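Local structure of protease Do-like 2, chloroplastic (Arabidopsis thaliana, 4FLN) at residues Thr287-Ala290 / Ser291-Lys295; Gly340-Ala344 / Gly345-Lys349; Glu320-Ala323 / Phe324-Ile328. The protein acts as a chloroplast serine protease that carries out the primary cleavage of photodamaged D1 protein in photosystem II. All blocks are in the same frame, centred on the assembly; numbering follows the deposited sequence.

Contact 1: Thr287-Ala290 / Ser291-Lys295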
ATOM      1  N   THR B 287     -15.633  30.455  30.329  1.00 38.08           N
ATOM      2  CA  THR B 287     -15.990  31.693  29.639  1.00 43.49           C
ATOM      3  C   THR B 287     -17.475  31.824  29.377  1.00 43.24           C
ATOM      4  O   THR B 287     -17.915  32.839  28.847  1.00 46.15           O
ATOM      5  CB  THR B 287     -15.236  31.908  28.298  1.00 56.96           C
ATOM      6  OG1 THR B 287     -15.768  31.047  27.281  1.00 47.31           O
ATOM      7  CG2 THR B 287     -13.734  31.694  28.472  1.00 60.56           C
ATOM      8  N   SER B 288     -18.246  30.812  29.764  1.00 46.15           N
ATOM      9  CA  SER B 288     -19.690  30.818  29.529  1.00 46.55           C
ATOM     10  C   SER B 288     -20.441  31.220  30.799  1.00 45.84           C
ATOM     11  O   SER B 288     -19.951  31.001  31.909  1.00 36.37           O
ATOM     12  CB  SER B 288     -20.173  29.458  29.035  1.00 49.95           C
ATOM     13  OG  SER B 288     -20.378  28.572  30.119  1.00 53.33           O
ATOM     14  N   ASP B 289     -21.597  31.862  30.628  1.00 47.34           N
ATOM     15  CA  ASP B 289     -22.407  32.301  31.760  1.00 49.38           C
ATOM     16  C   ASP B 289     -22.792  31.149  32.680  1.00 49.94           C
ATOM     17  O   ASP B 289     -23.045  31.350  33.871  1.00 51.88           O
ATOM     18  CB  ASP B 289     -23.665  33.026  31.297  1.00 60.42           C
ATOM     19  CG  ASP B 289     -24.554  33.441  32.459  1.00 64.89           C
ATOM     20  OD1 ASP B 289     -24.037  34.076  33.413  1.00 61.88           O
ATOM     21  OD2 ASP B 289     -25.766  33.116  32.418  1.00 61.55           O
ATOM     22  N   ALA B 290     -22.789  29.931  32.149  1.00 45.47           N
ATOM     23  CA  ALA B 290     -22.968  28.788  33.016  1.00 42.04           C
ATOM     24  C   ALA B 290     -21.702  28.829  33.842  1.00 64.05           C
ATOM     25  O   ALA B 290     -20.884  29.732  33.667  1.00 85.60           O
ATOM     26  CB  ALA B 290     -23.026  27.535  32.206  1.00 32.67           C
ATOM     27  N   SER B 291     -21.533  27.908  34.771  1.00 61.89           N
ATOM     28  CA  SER B 291     -20.354  27.957  35.640  1.00 67.92           C
ATOM     29  C   SER B 291     -20.390  29.141  36.603  1.00 56.51           C
ATOM     30  O   SER B 291     -19.723  29.115  37.634  1.00 61.76           O
ATOM     31  CB  SER B 291     -19.076  28.095  34.808  1.00 61.82           C
ATOM     32  OG  SER B 291     -18.799  29.461  34.532  1.00 36.70           O
ATOM     33  N   LYS B 292     -21.189  30.159  36.290  1.00 41.79           N
ATOM     34  CA  LYS B 292     -21.604  31.117  37.302  1.00 42.55           C
ATOM     35  C   LYS B 292     -22.949  30.660  37.845  1.00 45.95           C
ATOM     36  O   LYS B 292     -23.422  31.155  38.856  1.00 58.78           O
ATOM     37  CB  LYS B 292     -21.702  32.526  36.723  1.00 39.62           C
ATOM     38  CG  LYS B 292     -20.360  33.197  36.497  1.00 49.78           C
ATOM     39  CD  LYS B 292     -20.539  34.550  35.837  1.00 60.28           C
ATOM     40  CE  LYS B 292     -19.887  35.666  36.643  1.00 69.70           C
ATOM     41  NZ  LYS B 292     -18.455  35.871  36.284  1.00 73.22           N
ATOM     42  N   VAL B 293     -23.529  29.674  37.172  1.00 43.83           N
ATOM     43  CA  VAL B 293     -24.911  29.261  37.368  1.00 43.90           C
ATOM     44  C   VAL B 293     -25.015  27.765  37.676  1.00 48.70           C
ATOM     45  O   VAL B 293     -25.653  27.382  38.651  1.00 43.37           O
ATOM     46  CB  VAL B 293     -25.783  29.593  36.134  1.00 46.46           C
ATOM     47  CG1 VAL B 293     -27.245  29.355  36.446  1.00 42.94           C
ATOM     48  CG2 VAL B 293     -25.558  31.027  35.687  1.00 41.26           C
ATOM     49  N   LEU B 294     -24.513  26.932  36.761  1.00 52.01           N
ATOM     50  CA  LEU B 294     -24.381  25.482  36.972  1.00 47.99           C
ATOM     51  C   LEU B 294     -23.105  25.031  37.719  1.00 49.09           C
ATOM     52  O   LEU B 294     -22.100  25.745  37.725  1.00 43.39           O
ATOM     53  CB  LEU B 294     -24.516  24.745  35.642  1.00 39.20           C
ATOM     54  CG  LEU B 294     -25.789  25.132  34.894  1.00 39.45           C
ATOM     55  CD1 LEU B 294     -25.868  24.425  33.570  1.00 26.48           C
ATOM     56  CD2 LEU B 294     -27.001  24.810  35.738  1.00 43.96           C
ATOM     57  N   LYS B 295     -23.161  23.850  38.341  1.00 42.93           N
ATOM     58  CA  LYS B 295     -21.997  23.225  38.975  1.00 43.12           C
ATOM     59  C   LYS B 295     -21.910  21.741  38.634  1.00 47.81           C
ATOM     60  O   LYS B 295     -22.925  21.110  38.343  1.00 48.76           O
ATOM     61  CB  LYS B 295     -22.083  23.337  40.496  1.00 49.75           C
ATOM     62  CG  LYS B 295     -22.520  24.685  41.005  1.00 67.27           C
ATOM     63  CD  LYS B 295     -22.819  24.629  42.491  1.00 75.43           C
ATOM     64  CE  LYS B 295     -23.391  25.947  42.971  1.00 85.37           C
ATOM     65  NZ  LYS B 295     -23.969  25.831  44.338  1.00 94.07           N
TER
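Asp289 and Val293 meet in the loop of the PDZ domain that links strand 279-284 to strand 299-303, and they form the closely packed part of a turn in this loop, covered by strand 346-353. The carboxylate of Asp289 approaches the CG2 branch of Val293, the two side chains crossing obliquely, with OD2 3.9 Å from CG2. Val293 reaches this place because CG2 lies beside its own backbone N while CG1 is anti to that N (chi1 -171°), which turns CG2 back toward Asp289. The same OD2 accepts a hydrogen bond from the backbone N of Val353, and the Asp289 side chain also touches Val352. Val293 leans on Val350 and Val352, so strand 346-353 covers this side of the loop. The backbone turns between Asp289 and Lys292, where the Lys292 N donates to Asp289 O at 3.3 Å, with an N-H...O angle of 146°; Lys292 N is placed too close to a neighbour for this bond to be more than tentative.

The outward side is looser. Lys292 passes the Asp289 carbonyl with its CB and then bends away at chi3 and chi4, and its NZ remains 6.5 Å from Asp289 OD1, too far for a salt bridge although the charges are opposite. Ser288 turns its hydroxyl back along the chain to Glu285 O. Leu294 also touches Ile341 of strand 336-343. Ala290 and Leu294 are both buried, yet they meet only lightly, Ala290 CB lying 4.4 Å from Leu294 CD1.

Contact 2: Gly340-Ala344 / Gly345-Lys349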
ATOM      1  N   GLY B 340     -34.476  23.922  34.185  1.00 37.11           N
ATOM      2  CA  GLY B 340     -34.784  23.129  35.357  1.00 43.84           C
ATOM      3  C   GLY B 340     -33.675  22.191  35.793  1.00 46.90           C
ATOM      4  O   GLY B 340     -33.217  21.336  35.029  1.00 49.87           O
ATOM      5  N   ILE B 341     -33.289  22.310  37.055  1.00 41.49           N
ATOM      6  CA  ILE B 341     -32.129  21.602  37.568  1.00 40.72           C
ATOM      7  C   ILE B 341     -32.466  20.823  38.825  1.00 39.22           C
ATOM      8  O   ILE B 341     -33.398  21.163  39.555  1.00 46.80           O
ATOM      9  CB  ILE B 341     -30.966  22.607  37.837  1.00 40.72           C
ATOM     10  CG1 ILE B 341     -29.827  22.330  36.878  1.00 47.59           C
ATOM     11  CG2 ILE B 341     -30.494  22.595  39.286  1.00 37.36           C
ATOM     12  CD1 ILE B 341     -30.263  22.404  35.448  1.00 56.02           C
ATOM     13  N   ILE B 342     -31.724  19.756  39.060  1.00 37.66           N
ATOM     14  CA  ILE B 342     -31.737  19.115  40.365  1.00 45.58           C
ATOM     15  C   ILE B 342     -30.349  19.274  40.951  1.00 43.69           C
ATOM     16  O   ILE B 342     -29.365  18.766  40.402  1.00 45.03           O
ATOM     17  CB  ILE B 342     -32.122  17.621  40.300  1.00 47.84           C
ATOM     18  CG1 ILE B 342     -33.527  17.461  39.701  1.00 43.74           C
ATOM     19  CG2 ILE B 342     -32.031  16.987  41.690  1.00 32.63           C
ATOM     20  CD1 ILE B 342     -34.026  16.035  39.673  1.00 39.07           C
ATOM     21  N   ARG B 343     -30.278  20.018  42.046  1.00 43.61           N
ATOM     22  CA  ARG B 343     -29.028  20.256  42.750  1.00 45.50           C
ATOM     23  C   ARG B 343     -29.161  19.666  44.143  1.00 43.94           C
ATOM     24  O   ARG B 343     -30.196  19.816  44.780  1.00 53.68           O
ATOM     25  CB  ARG B 343     -28.723  21.753  42.813  1.00 42.08           C
ATOM     26  CG  ARG B 343     -27.481  22.090  43.618  1.00 45.01           C
ATOM     27  CD  ARG B 343     -27.142  23.550  43.493  1.00 57.95           C
ATOM     28  NE  ARG B 343     -26.746  23.873  42.131  1.00 64.55           N
ATOM     29  CZ  ARG B 343     -26.861  25.073  41.579  1.00 60.11           C
ATOM     30  NH1 ARG B 343     -27.374  26.081  42.274  1.00 59.44           N
ATOM     31  NH2 ARG B 343     -26.474  25.254  40.326  1.00 60.51           N
ATOM     32  N   ALA B 344     -28.122  18.991  44.617  1.00 50.08           N
ATOM     33  CA  ALA B 344     -28.273  18.155  45.799  1.00 55.18           C
ATOM     34  C   ALA B 344     -29.420  17.204  45.499  1.00 59.97           C
ATOM     35  O   ALA B 344     -29.345  16.373  44.573  1.00 65.48           O
ATOM     36  CB  ALA B 344     -28.593  18.983  47.001  1.00 53.49           C
ATOM     37  N   GLY B 345     -30.484  17.311  46.284  1.00 40.36           N
ATOM     38  CA  GLY B 345     -31.679  16.549  45.977  1.00 48.49           C
ATOM     39  C   GLY B 345     -32.830  17.411  45.519  1.00 57.54           C
ATOM     40  O   GLY B 345     -33.945  16.930  45.339  1.00 63.47           O
ATOM     41  N   GLU B 346     -32.560  18.693  45.313  1.00 64.51           N
ATOM     42  CA  GLU B 346     -33.625  19.678  45.225  1.00 67.65           C
ATOM     43  C   GLU B 346     -33.860  20.231  43.824  1.00 57.87           C
ATOM     44  O   GLU B 346     -32.926  20.646  43.147  1.00 59.16           O
ATOM     45  CB  GLU B 346     -33.334  20.819  46.203  1.00 84.07           C
ATOM     46  CG  GLU B 346     -33.211  20.359  47.655  1.00 96.57           C
ATOM     47  CD  GLU B 346     -32.195  21.167  48.449  1.00107.54           C
ATOM     48  OE1 GLU B 346     -32.214  22.417  48.369  1.00107.18           O
ATOM     49  OE2 GLU B 346     -31.367  20.543  49.152  1.00111.45           O
ATOM     50  N   HIS B 347     -35.121  20.240  43.401  1.00 57.83           N
ATOM     51  CA  HIS B 347     -35.500  20.898  42.157  1.00 56.19           C
ATOM     52  C   HIS B 347     -35.254  22.390  42.276  1.00 58.00           C
ATOM     53  O   HIS B 347     -35.502  22.987  43.316  1.00 58.19           O
ATOM     54  CB  HIS B 347     -36.966  20.637  41.820  1.00 60.09           C
ATOM     55  CG  HIS B 347     -37.198  19.339  41.110  1.00 76.62           C
ATOM     56  ND1 HIS B 347     -37.112  18.116  41.742  1.00 78.46           N
ATOM     57  CD2 HIS B 347     -37.503  19.073  39.816  1.00 82.13           C
ATOM     58  CE1 HIS B 347     -37.360  17.154  40.871  1.00 81.59           C
ATOM     59  NE2 HIS B 347     -37.598  17.707  39.695  1.00 86.12           N
ATOM     60  N   LYS B 348     -34.735  22.985  41.214  1.00 56.58           N
ATOM     61  CA  LYS B 348     -34.436  24.402  41.225  1.00 48.18           C
ATOM     62  C   LYS B 348     -34.507  24.920  39.797  1.00 47.56           C
ATOM     63  O   LYS B 348     -34.195  24.193  38.857  1.00 53.89           O
ATOM     64  CB  LYS B 348     -33.046  24.622  41.817  1.00 53.51           C
ATOM     65  CG  LYS B 348     -32.796  26.028  42.326  1.00 77.43           C
ATOM     66  CD  LYS B 348     -31.707  26.047  43.398  1.00 95.02           C
ATOM     67  CE  LYS B 348     -32.042  25.113  44.573  1.00102.83           C
ATOM     68  NZ  LYS B 348     -33.217  25.558  45.387  1.00104.92           N
ATOM     69  N   LYS B 349     -34.923  26.169  39.626  1.00 40.32           N
ATOM     70  CA  LYS B 349     -34.925  26.787  38.307  1.00 40.05           C
ATOM     71  C   LYS B 349     -33.801  27.821  38.205  1.00 44.52           C
ATOM     72  O   LYS B 349     -33.537  28.540  39.165  1.00 51.84           O
ATOM     73  CB  LYS B 349     -36.272  27.442  38.042  1.00 47.15           C
ATOM     74  CG  LYS B 349     -36.652  27.549  36.578  1.00 62.24           C
ATOM     75  CD  LYS B 349     -38.149  27.825  36.453  1.00 79.93           C
ATOM     76  CE  LYS B 349     -38.676  27.536  35.051  1.00 90.67           C
ATOM     77  NZ  LYS B 349     -40.123  27.887  34.923  1.00 91.21           N
TER
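Ile342 and His347 are paired across the strands as a non-hydrogen-bonded pair of an antiparallel beta hairpin, whose strands 336-343 and 346-353 are joined by a type II' turn from Arg343 to Glu346; the hairpin is part of the antiparallel sheet of the first PDZ domain. Starting at its CB, Ile342 sends CG2, anti to the backbone N, back toward the turn, where it lies 3.9 Å from Gly345 C and also near the carbonyl oxygen of Glu346. The other branch is directed beside the backbone N (chi1 -60°), which brings CG1 over the imidazole: it sits 4.0 Å from the centroid of the His347 ring, 9° off the normal, a CH-pi contact over the face. At the tip, CD1 continues toward the CE1-NE2 end of the ring, 3.7 Å from His347 CE1. Side by side and pointing the same way, the two side chains share one face of the sheet. With an alanine here in place of Ile342, this face of the His347 ring would probably lose its aliphatic cover and the imidazole would be freer to turn.

The backbone fixes the register. Ile341 N to Lys348 O and Lys348 N to Ile341 O are both 2.8 Å, and the pair Arg343 and Glu346 closes the turn, with Glu346 N 2.7 Å from Arg343 O. On the opposite face Ile341 CG2 touches Lys348 CB at 4.1 Å, and the Arg343 guanidinium passes obliquely near Lys348 CD, while its NH2 is engaged by a salt bridge with Asp298 OD2.

Strand 299-303 flanks strand 336-343 away from the hairpin partner: Gly340 and Ile342 bond by backbone to Val301 and Val299, and Ile342 packs on Val301 and on Pro274, so strand 336-343 lies between strands 299-303 and 346-353.

Contact 3: Glu320-Ala323 / Phe324-Ile328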
ATOM      1  N   GLU B 320     -41.833  12.407  17.331  1.00108.70           N
ATOM      2  CA  GLU B 320     -40.371  12.420  17.298  1.00105.92           C
ATOM      3  C   GLU B 320     -39.692  13.020  18.530  1.00 96.82           C
ATOM      4  O   GLU B 320     -40.263  13.846  19.240  1.00 86.14           O
ATOM      5  CB  GLU B 320     -39.887  13.159  16.044  1.00113.49           C
ATOM      6  CG  GLU B 320     -40.573  12.724  14.752  1.00123.00           C
ATOM      7  CD  GLU B 320     -39.943  13.332  13.503  1.00128.90           C
ATOM      8  OE1 GLU B 320     -40.613  13.346  12.448  1.00134.31           O
ATOM      9  OE2 GLU B 320     -38.781  13.790  13.571  1.00126.07           O
ATOM     10  N   ARG B 321     -38.455  12.596  18.764  1.00 98.86           N
ATOM     11  CA  ARG B 321     -37.606  13.209  19.779  1.00 96.24           C
ATOM     12  C   ARG B 321     -36.333  13.765  19.135  1.00 83.33           C
ATOM     13  O   ARG B 321     -36.002  13.414  18.006  1.00 80.75           O
ATOM     14  CB  ARG B 321     -37.269  12.213  20.890  1.00 95.37           C
ATOM     15  CG  ARG B 321     -38.486  11.724  21.659  1.00 88.23           C
ATOM     16  CD  ARG B 321     -38.107  11.084  22.994  1.00 85.93           C
ATOM     17  NE  ARG B 321     -37.754  12.051  24.036  1.00 78.95           N
ATOM     18  CZ  ARG B 321     -38.640  12.709  24.781  1.00 80.64           C
ATOM     19  NH1 ARG B 321     -39.938  12.524  24.589  1.00 84.47           N
ATOM     20  NH2 ARG B 321     -38.234  13.557  25.715  1.00 82.68           N
ATOM     21  N   ILE B 322     -35.643  14.654  19.843  1.00 75.59           N
ATOM     22  CA  ILE B 322     -34.437  15.292  19.313  1.00 59.54           C
ATOM     23  C   ILE B 322     -33.397  15.554  20.396  1.00 50.22           C
ATOM     24  O   ILE B 322     -33.727  15.881  21.540  1.00 47.42           O
ATOM     25  CB  ILE B 322     -34.757  16.635  18.625  1.00 54.20           C
ATOM     26  CG1 ILE B 322     -33.588  17.089  17.752  1.00 56.11           C
ATOM     27  CG2 ILE B 322     -35.113  17.697  19.654  1.00 51.04           C
ATOM     28  CD1 ILE B 322     -33.299  16.165  16.586  1.00 61.88           C
ATOM     29  N   ALA B 323     -32.133  15.423  20.022  1.00 47.29           N
ATOM     30  CA  ALA B 323     -31.052  15.712  20.947  1.00 44.36           C
ATOM     31  C   ALA B 323     -31.229  17.105  21.543  1.00 55.76           C
ATOM     32  O   ALA B 323     -31.567  18.072  20.854  1.00 51.74           O
ATOM     33  CB  ALA B 323     -29.707  15.583  20.265  1.00 38.90           C
ATOM     34  N   PHE B 324     -30.999  17.171  22.845  1.00 58.94           N
ATOM     35  CA  PHE B 324     -31.117  18.377  23.636  1.00 54.75           C
ATOM     36  C   PHE B 324     -30.416  19.545  22.936  1.00 57.98           C
ATOM     37  O   PHE B 324     -30.928  20.674  22.921  1.00 58.75           O
ATOM     38  CB  PHE B 324     -30.486  18.067  24.991  1.00 62.95           C
ATOM     39  CG  PHE B 324     -30.410  19.221  25.910  1.00 64.28           C
ATOM     40  CD1 PHE B 324     -31.300  20.265  25.809  1.00 69.33           C
ATOM     41  CD2 PHE B 324     -29.429  19.264  26.882  1.00 63.52           C
ATOM     42  CE1 PHE B 324     -31.209  21.333  26.661  1.00 77.39           C
ATOM     43  CE2 PHE B 324     -29.335  20.327  27.737  1.00 69.58           C
ATOM     44  CZ  PHE B 324     -30.222  21.364  27.630  1.00 73.79           C
ATOM     45  N   ARG B 325     -29.265  19.267  22.324  1.00 47.18           N
ATOM     46  CA  ARG B 325     -28.514  20.296  21.608  1.00 53.02           C
ATOM     47  C   ARG B 325     -29.393  21.161  20.693  1.00 57.35           C
ATOM     48  O   ARG B 325     -29.213  22.383  20.630  1.00 52.99           O
ATOM     49  CB  ARG B 325     -27.372  19.670  20.802  1.00 60.67           C
ATOM     50  CG  ARG B 325     -26.093  19.431  21.621  1.00 83.18           C
ATOM     51  CD  ARG B 325     -25.073  18.554  20.885  1.00 89.12           C
ATOM     52  NE  ARG B 325     -25.526  17.166  20.804  1.00 93.50           N
ATOM     53  CZ  ARG B 325     -24.985  16.242  20.017  1.00 90.10           C
ATOM     54  NH1 ARG B 325     -23.963  16.551  19.227  1.00 87.42           N
ATOM     55  NH2 ARG B 325     -25.475  15.010  20.014  1.00 89.60           N
ATOM     56  N   TYR B 326     -30.346  20.536  20.000  1.00 47.19           N
ATOM     57  CA  TYR B 326     -31.197  21.261  19.056  1.00 41.05           C
ATOM     58  C   TYR B 326     -31.840  22.526  19.637  1.00 45.55           C
ATOM     59  O   TYR B 326     -31.804  23.586  19.009  1.00 39.23           O
ATOM     60  CB  TYR B 326     -32.279  20.355  18.452  1.00 51.09           C
ATOM     61  CG  TYR B 326     -33.310  21.130  17.651  1.00 60.89           C
ATOM     62  CD1 TYR B 326     -34.572  21.392  18.171  1.00 56.57           C
ATOM     63  CD2 TYR B 326     -33.004  21.635  16.390  1.00 67.27           C
ATOM     64  CE1 TYR B 326     -35.503  22.111  17.452  1.00 62.35           C
ATOM     65  CE2 TYR B 326     -33.935  22.364  15.660  1.00 67.22           C
ATOM     66  CZ  TYR B 326     -35.182  22.598  16.198  1.00 70.65           C
ATOM     67  OH  TYR B 326     -36.114  23.317  15.481  1.00 74.52           O
ATOM     68  N   LEU B 327     -32.437  22.419  20.821  1.00 48.23           N
ATOM     69  CA  LEU B 327     -33.070  23.582  21.432  1.00 53.78           C
ATOM     70  C   LEU B 327     -32.036  24.673  21.609  1.00 52.91           C
ATOM     71  O   LEU B 327     -32.261  25.825  21.259  1.00 53.89           O
ATOM     72  CB  LEU B 327     -33.682  23.237  22.789  1.00 56.38           C
ATOM     73  CG  LEU B 327     -34.876  22.290  22.746  1.00 58.55           C
ATOM     74  CD1 LEU B 327     -35.410  22.037  24.147  1.00 57.91           C
ATOM     75  CD2 LEU B 327     -35.941  22.878  21.845  1.00 51.25           C
ATOM     76  N   ILE B 328     -30.890  24.290  22.154  1.00 54.39           N
ATOM     77  CA  ILE B 328     -29.819  25.231  22.408  1.00 53.75           C
ATOM     78  C   ILE B 328     -29.434  25.982  21.136  1.00 50.35           C
ATOM     79  O   ILE B 328     -29.198  27.189  21.166  1.00 52.15           O
ATOM     80  CB  ILE B 328     -28.596  24.503  22.963  1.00 50.52           C
ATOM     81  CG1 ILE B 328     -28.947  23.834  24.290  1.00 47.50           C
ATOM     82  CG2 ILE B 328     -27.430  25.454  23.107  1.00 45.98           C
ATOM     83  CD1 ILE B 328     -27.856  22.918  24.797  1.00 47.20           C
TER
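Ile322 and Tyr326 carry the apolar part of this corner, where the short, loosely paired strand 321-323 runs into helix 325-329. Their side chains cross at about a right angle: Ile322 CG1 rests 3.6 Å from Tyr326 CB, and CG2 lies 4.0 Å from CD1 of the ring. With CG anti to its backbone N (chi1 171°), Tyr326 carries its ring on past Ile322, and both side chains also touch Leu187 of the protease domain.

One hydrogen bond links the two segments: Tyr326 N donates to Ala323 O at 2.9 Å, with the donor 40° above the carbonyl plane rather than on a lone pair. Within 324-328, Leu327 N makes a weak bond to Phe324 O.

Two rings add further contacts. Ile328 CD1 lies over one face of the Phe324 ring, 4.0 Å above its plane and offset toward the rim, while Phe303 meets that ring at a steep angle; Tyr326 meets Phe316.

Charge comes in through Arg325. Ala323 CB is 4.3 Å from its NH2, a loose oblique touch, and NH1 forms a salt bridge to Asp185 OD2, so this arginine ties the helix to the protease domain. At the other end, Glu320 and Arg321 pack against Arg104 and Gly105 of a neighbouring subunit.

Arg325 and Ile328 both pack on the backbone of a bound peptide, consistent with the ligand groove of a PDZ domain, one wall of which is formed by a helix.

Overall arrangement
Along the chain the order is contact 1, contact 3, contact 2, and all three belong to the first PDZ unit, away from the probable catalytic triad of the protease domain. Contacts 1 and 2 have centres 15 Å apart and touch: Val293 O probably accepts a hydrogen bond from Arg343 NH2, so the loop before strand 299-303 leans on the hairpin. Contact 3 lies 21 Å from each of the others, centre to centre, with nearest atoms about 8 Å away. Helix 325-329 leads on into strand 336-343 of contact 2. The loop joins two strands of the sheet to which the hairpin also belongs, while contact 3 faces the protease domain, a neighbouring subunit and the bound peptide.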